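Long-range contacts in yeast Cdc13 OB4 (Candida glabrata, PDB 3RMH), which forms a homodimer through this OB-fold domain and, as part of the full-length telomere protein, probably serves the binding of telomeric DNA: residues 32-40 / 48-56; 95-105 / 117-127. The protein carries 2 engineered substitutions. All coordinates share one frame; numbering follows the deposited sequence.

Contact 1: 32-40 / 48-56; sequences LNVYIIDVE and RIKVVNELP
The ring of Tyr-35 lies over the side chain of Leu-55, whose CG sits 3.9 Å from the ring centroid and 16° off its normal, a CH-pi contact; the backbone oxygens of Val-52 and Asn-53 line the ring edge. CD2 of Leu-55 continues to CG2 of Ile-37 at 3.7 Å. With CG1 of Ile-37 set between its backbone N and carbonyl carbon (chi1 55°), CD1 is driven against CG1 of Val-52 at 3.4 Å, a close approach for two methyl carbons. Six backbone hydrogen bonds zip the antiparallel strands 32-40 and 48-52 together, and a beta bulge between Ile-36 and Asp-38 shifts their register by one. On the face of Ile-36, Val-39, Ile-49 and Val-51, CG2 of Ile-36 meets CG2 of Ile-49 (3.8 Å); CG2 of Val-34 meets CB of Val-51 (3.6 Å), and Ile-16 of helix 16-19 touches both valines. On the Tyr-35 face, Asp-38 and Lys-50 run side by side, OD2 and NZ 4.0 Å apart, too far for a salt bridge. Glu-40 forms a salt bridge with Arg-48 of the second subunit, and Arg-48 with Glu-40 of that subunit, while NE of Arg-48 pairs with Glu-46. The hairpin is thus apolar on its Ile-36 face, and Glu-40 and Arg-48 turn their charges partly to the second subunit.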
loop_
_atom_site.group_PDB
_atom_site.type_symbol
_atom_site.label_atom_id
_atom_site.label_comp_id
_atom_site.label_asym_id
_atom_site.label_seq_id
_atom_site.Cartn_x
_atom_site.Cartn_y
_atom_site.Cartn_z
ATOM N N LEU B 32 2.654 13.816 12.346
ATOM C CA LEU B 32 1.546 13.984 11.429
ATOM C C LEU B 32 0.246 14.144 12.194
ATOM O O LEU B 32 0.015 13.435 13.168
ATOM C CB LEU B 32 1.412 12.743 10.551
ATOM C CG LEU B 32 2.648 12.338 9.757
ATOM C CD1 LEU B 32 2.349 11.068 8.999
ATOM C CD2 LEU B 32 3.045 13.469 8.815
ATOM N N ASN B 33 -0.581 15.088 11.760
ATOM C CA ASN B 33 -1.972 15.153 12.195
ATOM C C ASN B 33 -2.843 14.829 11.000
ATOM O O ASN B 33 -3.017 15.660 10.105
ATOM C CB ASN B 33 -2.302 16.539 12.781
ATOM C CG ASN B 33 -1.620 16.771 14.108
ATOM O OD1 ASN B 33 -2.054 16.253 15.140
ATOM N ND2 ASN B 33 -0.531 17.536 14.091
ATOM N N VAL B 34 -3.362 13.605 10.963
ATOM C CA VAL B 34 -3.913 13.078 9.729
ATOM C C VAL B 34 -5.174 12.283 9.962
ATOM O O VAL B 34 -5.437 11.859 11.085
ATOM C CB VAL B 34 -2.870 12.198 9.003
ATOM C CG1 VAL B 34 -1.779 13.075 8.431
ATOM C CG2 VAL B 34 -2.272 11.170 9.969
ATOM N N TYR B 35 -5.947 12.086 8.897
ATOM C CA TYR B 35 -7.173 11.295 8.972
ATOM C C TYR B 35 -6.879 9.842 8.739
ATOM O O TYR B 35 -6.243 9.503 7.747
ATOM C CB TYR B 35 -8.166 11.745 7.911
ATOM C CG TYR B 35 -8.704 13.123 8.166
ATOM C CD1 TYR B 35 -9.839 13.305 8.941
ATOM C CD2 TYR B 35 -8.074 14.239 7.648
ATOM C CE1 TYR B 35 -10.345 14.569 9.186
ATOM C CE2 TYR B 35 -8.570 15.515 7.893
ATOM C CZ TYR B 35 -9.707 15.667 8.658
ATOM O OH TYR B 35 -10.204 16.930 8.900
ATOM N N ILE B 36 -7.361 8.981 9.625
ATOM C CA ILE B 36 -7.268 7.534 9.381
ATOM C C ILE B 36 -8.440 7.145 8.504
ATOM O O ILE B 36 -9.587 7.338 8.890
ATOM C CB ILE B 36 -7.337 6.746 10.706
ATOM C CG1 ILE B 36 -6.099 7.054 11.563
ATOM C CG2 ILE B 36 -7.516 5.253 10.421
ATOM C CD1 ILE B 36 -6.102 6.455 12.945
ATOM N N ILE B 37 -8.179 6.598 7.321
ATOM C CA ILE B 37 -9.291 6.263 6.427
ATOM C C ILE B 37 -9.509 4.775 6.202
ATOM O O ILE B 37 -10.529 4.375 5.670
ATOM C CB ILE B 37 -9.148 6.940 5.067
ATOM C CG1 ILE B 37 -7.793 6.579 4.449
ATOM C CG2 ILE B 37 -9.323 8.446 5.224
ATOM C CD1 ILE B 37 -7.648 7.033 3.025
ATOM N N ASP B 38 -8.549 3.945 6.581
ATOM C CA ASP B 38 -8.740 2.509 6.430
ATOM C C ASP B 38 -7.823 1.817 7.401
ATOM O O ASP B 38 -6.715 2.285 7.665
ATOM C CB ASP B 38 -8.422 2.069 4.988
ATOM C CG ASP B 38 -9.087 0.752 4.610
ATOM O OD1 ASP B 38 -9.945 0.263 5.371
ATOM O OD2 ASP B 38 -8.763 0.210 3.533
ATOM N N VAL B 39 -8.291 0.709 7.953
ATOM C CA VAL B 39 -7.441 -0.130 8.767
ATOM C C VAL B 39 -7.617 -1.567 8.311
ATOM O O VAL B 39 -8.728 -2.018 8.055
ATOM C CB VAL B 39 -7.765 -0.013 10.270
ATOM C CG1 VAL B 39 -6.872 -0.940 11.063
ATOM C CG2 VAL B 39 -7.593 1.428 10.760
ATOM N N GLU B 40 -6.510 -2.283 8.197
ATOM C CA GLU B 40 -6.571 -3.676 7.823
ATOM C C GLU B 40 -5.795 -4.472 8.847
ATOM O O GLU B 40 -4.728 -4.050 9.292
ATOM C CB GLU B 40 -5.996 -3.870 6.423
ATOM C CG GLU B 40 -5.924 -5.310 5.991
ATOM C CD GLU B 40 -5.868 -5.450 4.484
ATOM O OE1 GLU B 40 -5.565 -4.444 3.804
ATOM O OE2 GLU B 40 -6.143 -6.561 3.985
ATOM N N ARG B 48 -2.289 -2.551 9.469
ATOM C CA ARG B 48 -1.973 -1.530 8.486
ATOM C C ARG B 48 -3.001 -0.413 8.519
ATOM O O ARG B 48 -4.196 -0.659 8.377
ATOM C CB ARG B 48 -1.959 -2.129 7.086
ATOM C CG ARG B 48 -1.051 -3.313 6.965
ATOM C CD ARG B 48 -1.315 -4.019 5.653
ATOM N NE ARG B 48 -0.569 -5.266 5.536
ATOM C CZ ARG B 48 -0.778 -6.156 4.573
ATOM N NH1 ARG B 48 -1.718 -5.927 3.665
ATOM N NH2 ARG B 48 -0.055 -7.269 4.516
ATOM N N ILE B 49 -2.519 0.811 8.676
ATOM C CA ILE B 49 -3.381 1.991 8.829
ATOM C C ILE B 49 -3.094 2.965 7.692
ATOM O O ILE B 49 -1.966 3.426 7.548
ATOM C CB ILE B 49 -3.071 2.682 10.161
ATOM C CG1 ILE B 49 -3.249 1.702 11.321
ATOM C CG2 ILE B 49 -3.931 3.938 10.375
ATOM C CD1 ILE B 49 -2.795 2.258 12.663
ATOM N N LYS B 50 -4.106 3.287 6.887
ATOM C CA LYS B 50 -3.932 4.263 5.813
ATOM C C LYS B 50 -4.377 5.648 6.280
ATOM O O LYS B 50 -5.466 5.796 6.823
ATOM C CB LYS B 50 -4.724 3.855 4.560
ATOM C CG LYS B 50 -4.189 2.569 3.877
ATOM C CD LYS B 50 -4.831 2.337 2.511
ATOM C CE LYS B 50 -4.329 1.044 1.852
ATOM N NZ LYS B 50 -4.887 -0.177 2.509
ATOM N N VAL B 51 -3.530 6.647 6.063
ATOM C CA VAL B 51 -3.826 8.015 6.492
ATOM C C VAL B 51 -3.625 9.016 5.363
ATOM O O VAL B 51 -2.804 8.800 4.464
ATOM C CB VAL B 51 -2.955 8.441 7.709
ATOM C CG1 VAL B 51 -3.121 7.465 8.871
ATOM C CG2 VAL B 51 -1.467 8.542 7.316
ATOM N N VAL B 52 -4.388 10.104 5.428
ATOM C CA VAL B 52 -4.355 11.205 4.463
ATOM C C VAL B 52 -4.367 12.549 5.195
ATOM O O VAL B 52 -4.838 12.633 6.326
ATOM C CB VAL B 52 -5.562 11.150 3.504
ATOM C CG1 VAL B 52 -5.605 9.799 2.805
ATOM C CG2 VAL B 52 -6.882 11.416 4.262
ATOM N N ASN B 53 -3.853 13.599 4.557
ATOM C CA ASN B 53 -3.845 14.919 5.171
ATOM C C ASN B 53 -5.251 15.548 5.192
ATOM O O ASN B 53 -5.618 16.223 6.152
ATOM C CB ASN B 53 -2.828 15.851 4.485
ATOM C CG ASN B 53 -1.367 15.433 4.723
ATOM O OD1 ASN B 53 -0.632 15.142 3.777
ATOM N ND2 ASN B 53 -0.941 15.424 5.982
ATOM N N GLU B 54 -6.031 15.321 4.137
ATOM C CA GLU B 54 -7.397 15.861 4.038
ATOM C C GLU B 54 -8.363 14.824 3.471
ATOM O O GLU B 54 -8.003 14.051 2.588
ATOM C CB GLU B 54 -7.406 17.091 3.132
ATOM C CG GLU B 54 -6.579 18.247 3.641
ATOM C CD GLU B 54 -7.209 18.927 4.843
ATOM O OE1 GLU B 54 -8.458 18.902 4.956
ATOM O OE2 GLU B 54 -6.454 19.482 5.674
ATOM N N LEU B 55 -9.592 14.800 3.969
ATOM C CA LEU B 55 -10.597 13.945 3.361
ATOM C C LEU B 55 -10.946 14.538 1.998
ATOM O O LEU B 55 -10.947 15.751 1.834
ATOM C CB LEU B 55 -11.826 13.828 4.260
ATOM C CG LEU B 55 -11.540 13.175 5.614
ATOM C CD1 LEU B 55 -12.738 13.293 6.550
ATOM C CD2 LEU B 55 -11.138 11.715 5.414
ATOM N N PRO B 56 -11.202 13.682 0.998
ATOM C CA PRO B 56 -11.429 14.245 -0.341
ATOM C C PRO B 56 -12.741 15.030 -0.435
ATOM O O PRO B 56 -13.735 14.635 0.181
ATOM C CB PRO B 56 -11.464 13.004 -1.245
ATOM C CG PRO B 56 -11.804 11.866 -0.335
ATOM C CD PRO B 56 -11.195 12.209 0.999
#

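Contact 2: 95-105 / 117-127; sequences LLNETSRLRVF and WSPIECTIQEL
Leu-95 reaches the helix first: its side chain crosses that of Leu-127 at about a right angle, CD1 to CD1 3.8 Å, and also touches Ile-124. After the type II turn from Leu-95 to Glu-98, Ser-100 rests CB on CD2 of Leu-127, and a water donates to both Ser-100 OG and Leu-127 O, bridging strand and helix. Leu-102 turns CD2 to SG of Cys-122 (4.0 Å). Arg-103 binds the second segment through both backbone and side chain. Its O accepts from Ile-120 N (2.8 Å), while a second water links its N to Ile-120 O. Bent at chi3, its chain brings the guanidinium across Ile-120, which lies over one face, and NH2 to Glu-121 OE1 at 2.8 Å, a salt bridge with a weak hydrogen bond (N-H...O 120°). The guanidinium and carboxylate planes stand 68° apart. Val-104 pushes CG2 against CE3 of Trp-117 (3.6 Å). Phe-105 pairs with Ser-118 through two backbone hydrogen bonds; its ring, swung between backbone N and carbonyl carbon (chi1 72°), meets CG1 of Ile-120 through CD2 at 3.5 Å. Strand 99-108 is flanked by strand 28-42 and strand 115-119, and Pro-119 leans on strand 68-73. Helix 124-134 is N-capped by Thr-123, whose OG1 accepts from Glu-126 N, and Phe-81 of helix 75-82 packs on Cys-122, Ile-124 and Leu-127.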
loop_
_atom_site.group_PDB
_atom_site.type_symbol
_atom_site.label_atom_id
_atom_site.label_comp_id
_atom_site.label_asym_id
_atom_site.label_seq_id
_atom_site.Cartn_x
_atom_site.Cartn_y
_atom_site.Cartn_z
ATOM N N LEU B 95 -12.016 5.625 15.321
ATOM C CA LEU B 95 -10.915 6.421 14.771
ATOM C C LEU B 95 -11.099 6.810 13.288
ATOM O O LEU B 95 -10.402 7.692 12.779
ATOM C CB LEU B 95 -9.593 5.675 14.972
ATOM C CG LEU B 95 -9.387 5.126 16.393
ATOM C CD1 LEU B 95 -8.092 4.292 16.499
ATOM C CD2 LEU B 95 -9.424 6.235 17.442
ATOM N N LEU B 96 -12.049 6.175 12.603
ATOM C CA LEU B 96 -12.150 6.325 11.148
ATOM C C LEU B 96 -12.646 7.715 10.761
ATOM O O LEU B 96 -13.551 8.261 11.394
ATOM C CB LEU B 96 -13.089 5.270 10.554
ATOM C CG LEU B 96 -12.700 3.800 10.713
ATOM C CD1 LEU B 96 -13.830 2.906 10.212
ATOM C CD2 LEU B 96 -11.388 3.485 9.990
ATOM N N ASN B 97 -12.055 8.267 9.707
ATOM C CA ASN B 97 -12.471 9.556 9.170
ATOM C C ASN B 97 -12.418 10.693 10.184
ATOM O O ASN B 97 -13.182 11.653 10.093
ATOM C CB ASN B 97 -13.862 9.431 8.549
ATOM C CG ASN B 97 -13.921 8.342 7.501
ATOM O OD1 ASN B 97 -13.002 8.192 6.688
ATOM N ND2 ASN B 97 -14.986 7.554 7.527
ATOM N N GLU B 98 -11.520 10.560 11.162
ATOM C CA GLU B 98 -11.210 11.609 12.123
ATOM C C GLU B 98 -9.699 11.769 12.178
ATOM O O GLU B 98 -8.973 10.842 11.822
ATOM C CB GLU B 98 -11.723 11.233 13.514
ATOM C CG GLU B 98 -13.229 10.915 13.577
ATOM C CD GLU B 98 -14.118 12.134 13.364
ATOM O OE1 GLU B 98 -13.608 13.273 13.376
ATOM O OE2 GLU B 98 -15.338 11.947 13.184
ATOM N N THR B 99 -9.220 12.916 12.650
ATOM C CA THR B 99 -7.767 13.131 12.762
ATOM C C THR B 99 -7.174 12.524 14.023
ATOM O O THR B 99 -7.768 12.607 15.093
ATOM C CB THR B 99 -7.392 14.627 12.771
ATOM O OG1 THR B 99 -8.008 15.271 13.893
ATOM C CG2 THR B 99 -7.842 15.308 11.497
ATOM N N SER B 100 -5.979 11.944 13.892
ATOM C CA SER B 100 -5.189 11.490 15.022
ATOM C C SER B 100 -3.783 12.022 14.803
ATOM O O SER B 100 -3.375 12.268 13.671
ATOM C CB SER B 100 -5.142 9.952 15.087
ATOM O OG SER B 100 -6.404 9.408 15.435
ATOM N N ARG B 101 -3.039 12.213 15.881
ATOM C CA ARG B 101 -1.648 12.616 15.750
ATOM C C ARG B 101 -0.787 11.380 15.856
ATOM O O ARG B 101 -0.908 10.614 16.816
ATOM C CB ARG B 101 -1.275 13.611 16.845
ATOM C CG ARG B 101 0.191 14.066 16.803
ATOM C CD ARG B 101 0.414 15.223 17.773
ATOM N NE ARG B 101 1.827 15.561 17.947
ATOM C CZ ARG B 101 2.683 14.860 18.688
ATOM N NH1 ARG B 101 2.280 13.765 19.320
ATOM N NH2 ARG B 101 3.946 15.252 18.793
ATOM N N LEU B 102 0.072 11.179 14.854
ATOM C CA LEU B 102 0.972 10.039 14.820
ATOM C C LEU B 102 2.386 10.570 14.650
ATOM O O LEU B 102 2.592 11.649 14.090
ATOM C CB LEU B 102 0.664 9.153 13.618
ATOM C CG LEU B 102 -0.727 8.534 13.550
ATOM C CD1 LEU B 102 -0.916 7.870 12.201
ATOM C CD2 LEU B 102 -0.884 7.543 14.677
ATOM N N ARG B 103 3.351 9.805 15.126
ATOM C CA ARG B 103 4.741 10.136 14.903
ATOM C C ARG B 103 5.310 8.939 14.171
ATOM O O ARG B 103 5.292 7.829 14.705
ATOM C CB ARG B 103 5.464 10.347 16.231
ATOM C CG ARG B 103 5.028 11.614 16.955
ATOM C CD ARG B 103 5.886 11.888 18.199
ATOM N NE ARG B 103 5.676 10.895 19.250
ATOM C CZ ARG B 103 6.642 10.157 19.792
ATOM N NH1 ARG B 103 7.899 10.297 19.389
ATOM N NH2 ARG B 103 6.352 9.279 20.742
ATOM N N VAL B 104 5.791 9.152 12.948
ATOM C CA VAL B 104 6.182 8.029 12.102
ATOM C C VAL B 104 7.641 8.131 11.634
ATOM O O VAL B 104 8.224 9.210 11.627
ATOM C CB VAL B 104 5.239 7.865 10.881
ATOM C CG1 VAL B 104 3.782 7.697 11.346
ATOM C CG2 VAL B 104 5.346 9.056 9.935
ATOM N N PHE B 105 8.210 6.990 11.251
ATOM C CA PHE B 105 9.563 6.931 10.720
ATOM C C PHE B 105 9.645 5.827 9.662
ATOM O O PHE B 105 8.770 4.956 9.595
ATOM C CB PHE B 105 10.589 6.711 11.853
ATOM C CG PHE B 105 10.559 5.325 12.437
ATOM C CD1 PHE B 105 11.567 4.412 12.143
ATOM C CD2 PHE B 105 9.514 4.921 13.241
ATOM C CE1 PHE B 105 11.528 3.130 12.667
ATOM C CE2 PHE B 105 9.468 3.638 13.759
ATOM C CZ PHE B 105 10.471 2.749 13.482
ATOM N N TRP B 117 6.577 2.805 6.394
ATOM C CA TRP B 117 6.412 3.778 7.462
ATOM C C TRP B 117 5.784 3.094 8.675
ATOM O O TRP B 117 4.891 2.245 8.544
ATOM C CB TRP B 117 5.542 4.948 6.965
ATOM C CG TRP B 117 6.300 5.774 5.970
ATOM C CD1 TRP B 117 6.379 5.572 4.614
ATOM C CD2 TRP B 117 7.147 6.904 6.262
ATOM N NE1 TRP B 117 7.209 6.524 4.046
ATOM C CE2 TRP B 117 7.689 7.331 5.019
ATOM C CE3 TRP B 117 7.484 7.575 7.431
ATOM C CZ2 TRP B 117 8.549 8.439 4.946
ATOM C CZ3 TRP B 117 8.350 8.656 7.345
ATOM C CH2 TRP B 117 8.863 9.085 6.113
ATOM N N SER B 118 6.248 3.473 9.856
ATOM C CA SER B 118 5.845 2.800 11.080
ATOM C C SER B 118 5.672 3.872 12.142
ATOM O O SER B 118 6.365 4.878 12.099
ATOM C CB SER B 118 6.962 1.841 11.499
ATOM O OG SER B 118 6.484 0.844 12.376
ATOM N N PRO B 119 4.749 3.667 13.092
ATOM C CA PRO B 119 4.533 4.669 14.134
ATOM C C PRO B 119 5.317 4.397 15.416
ATOM O O PRO B 119 5.673 3.257 15.708
ATOM C CB PRO B 119 3.030 4.553 14.406
ATOM C CG PRO B 119 2.744 3.091 14.204
ATOM C CD PRO B 119 3.715 2.615 13.114
ATOM N N ILE B 120 5.553 5.446 16.195
ATOM C CA ILE B 120 6.332 5.330 17.419
ATOM C C ILE B 120 5.470 5.505 18.656
ATOM O O ILE B 120 4.744 6.480 18.754
ATOM C CB ILE B 120 7.410 6.421 17.465
ATOM C CG1 ILE B 120 8.364 6.254 16.284
ATOM C CG2 ILE B 120 8.153 6.381 18.800
ATOM C CD1 ILE B 120 9.121 7.510 15.939
ATOM N N GLU B 121 5.581 4.579 19.607
ATOM C CA GLU B 121 4.880 4.687 20.882
ATOM C C GLU B 121 3.386 4.905 20.649
ATOM O O GLU B 121 2.724 5.647 21.365
ATOM C CB GLU B 121 5.454 5.822 21.733
ATOM C CG GLU B 121 6.831 5.537 22.319
ATOM C CD GLU B 121 7.477 6.769 22.932
ATOM O OE1 GLU B 121 6.769 7.782 23.130
ATOM O OE2 GLU B 121 8.696 6.726 23.210
ATOM N N CYS B 122 2.868 4.253 19.621
ATOM C CA CYS B 122 1.456 4.362 19.287
ATOM C C CYS B 122 0.713 3.235 19.997
ATOM O O CYS B 122 1.116 2.075 19.907
ATOM C CB CYS B 122 1.289 4.252 17.773
ATOM S SG CYS B 122 -0.393 4.437 17.185
ATOM N N THR B 123 -0.351 3.568 20.727
ATOM C CA THR B 123 -1.155 2.547 21.389
ATOM C C THR B 123 -2.629 2.849 21.188
ATOM O O THR B 123 -3.003 3.999 20.933
ATOM C CB THR B 123 -0.867 2.432 22.909
ATOM O OG1 THR B 123 -1.355 3.598 23.593
ATOM C CG2 THR B 123 0.628 2.240 23.188
ATOM N N ILE B 124 -3.475 1.830 21.296
ATOM C CA ILE B 124 -4.927 2.069 21.141
ATOM C C ILE B 124 -5.470 2.944 22.276
ATOM O O ILE B 124 -6.358 3.782 22.063
ATOM C CB ILE B 124 -5.733 0.752 21.022
ATOM C CG1 ILE B 124 -7.213 1.040 20.727
ATOM C CG2 ILE B 124 -5.597 -0.098 22.292
ATOM C CD1 ILE B 124 -7.465 1.614 19.335
ATOM N N GLN B 125 -4.935 2.770 23.482
ATOM C CA GLN B 125 -5.340 3.618 24.604
ATOM C C GLN B 125 -5.010 5.081 24.337
ATOM O O GLN B 125 -5.822 5.963 24.597
ATOM C CB GLN B 125 -4.706 3.166 25.921
ATOM C CG GLN B 125 -5.169 1.803 26.405
ATOM C CD GLN B 125 -4.443 0.651 25.722
ATOM O OE1 GLN B 125 -3.505 0.854 24.942
ATOM N NE2 GLN B 125 -4.874 -0.569 26.019
ATOM N N GLU B 126 -3.819 5.345 23.813
ATOM C CA GLU B 126 -3.440 6.719 23.521
ATOM C C GLU B 126 -4.288 7.348 22.402
ATOM O O GLU B 126 -4.625 8.520 22.477
ATOM C CB GLU B 126 -1.955 6.806 23.182
ATOM C CG GLU B 126 -1.375 8.175 23.450
ATOM C CD GLU B 126 -1.663 9.131 22.321
ATOM O OE1 GLU B 126 -1.818 8.645 21.178
ATOM O OE2 GLU B 126 -1.728 10.356 22.573
ATOM N N LEU B 127 -4.609 6.584 21.354
ATOM C CA LEU B 127 -5.456 7.103 20.280
ATOM C C LEU B 127 -6.847 7.388 20.817
ATOM O O LEU B 127 -7.502 8.354 20.410
ATOM C CB LEU B 127 -5.542 6.112 19.107
ATOM C CG LEU B 127 -4.271 5.936 18.267
ATOM C CD1 LEU B 127 -4.409 4.789 17.264
ATOM C CD2 LEU B 127 -3.899 7.233 17.561
HETATM O O HOH W 1 -7.866 9.597 17.940
HETATM O O HOH W 2 2.608 7.489 16.902
#

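Contact 1 closes before contact 2 opens, so the two beta hairpins follow one another along the chain, their centres about 10 Å apart. They belong to one curved sheet, in which strands 28-42 and 99-108 are antiparallel neighbours: Leu-32 pairs with Leu-102 and Ile-36 with Asn-97 through the backbone, while Tyr-35 packs on Thr-99. Strand 68-73 pairs with strand 46-52 of the first hairpin and also meets Trp-117 and Pro-119 of the second, consistent with the curled sheet of an OB fold. Both contacts reach the second subunit, contact 1 with four residues and contact 2 with Trp-117, which packs on Pro-64 of that subunit; contact 2 also ties the sheet to helix 124-134.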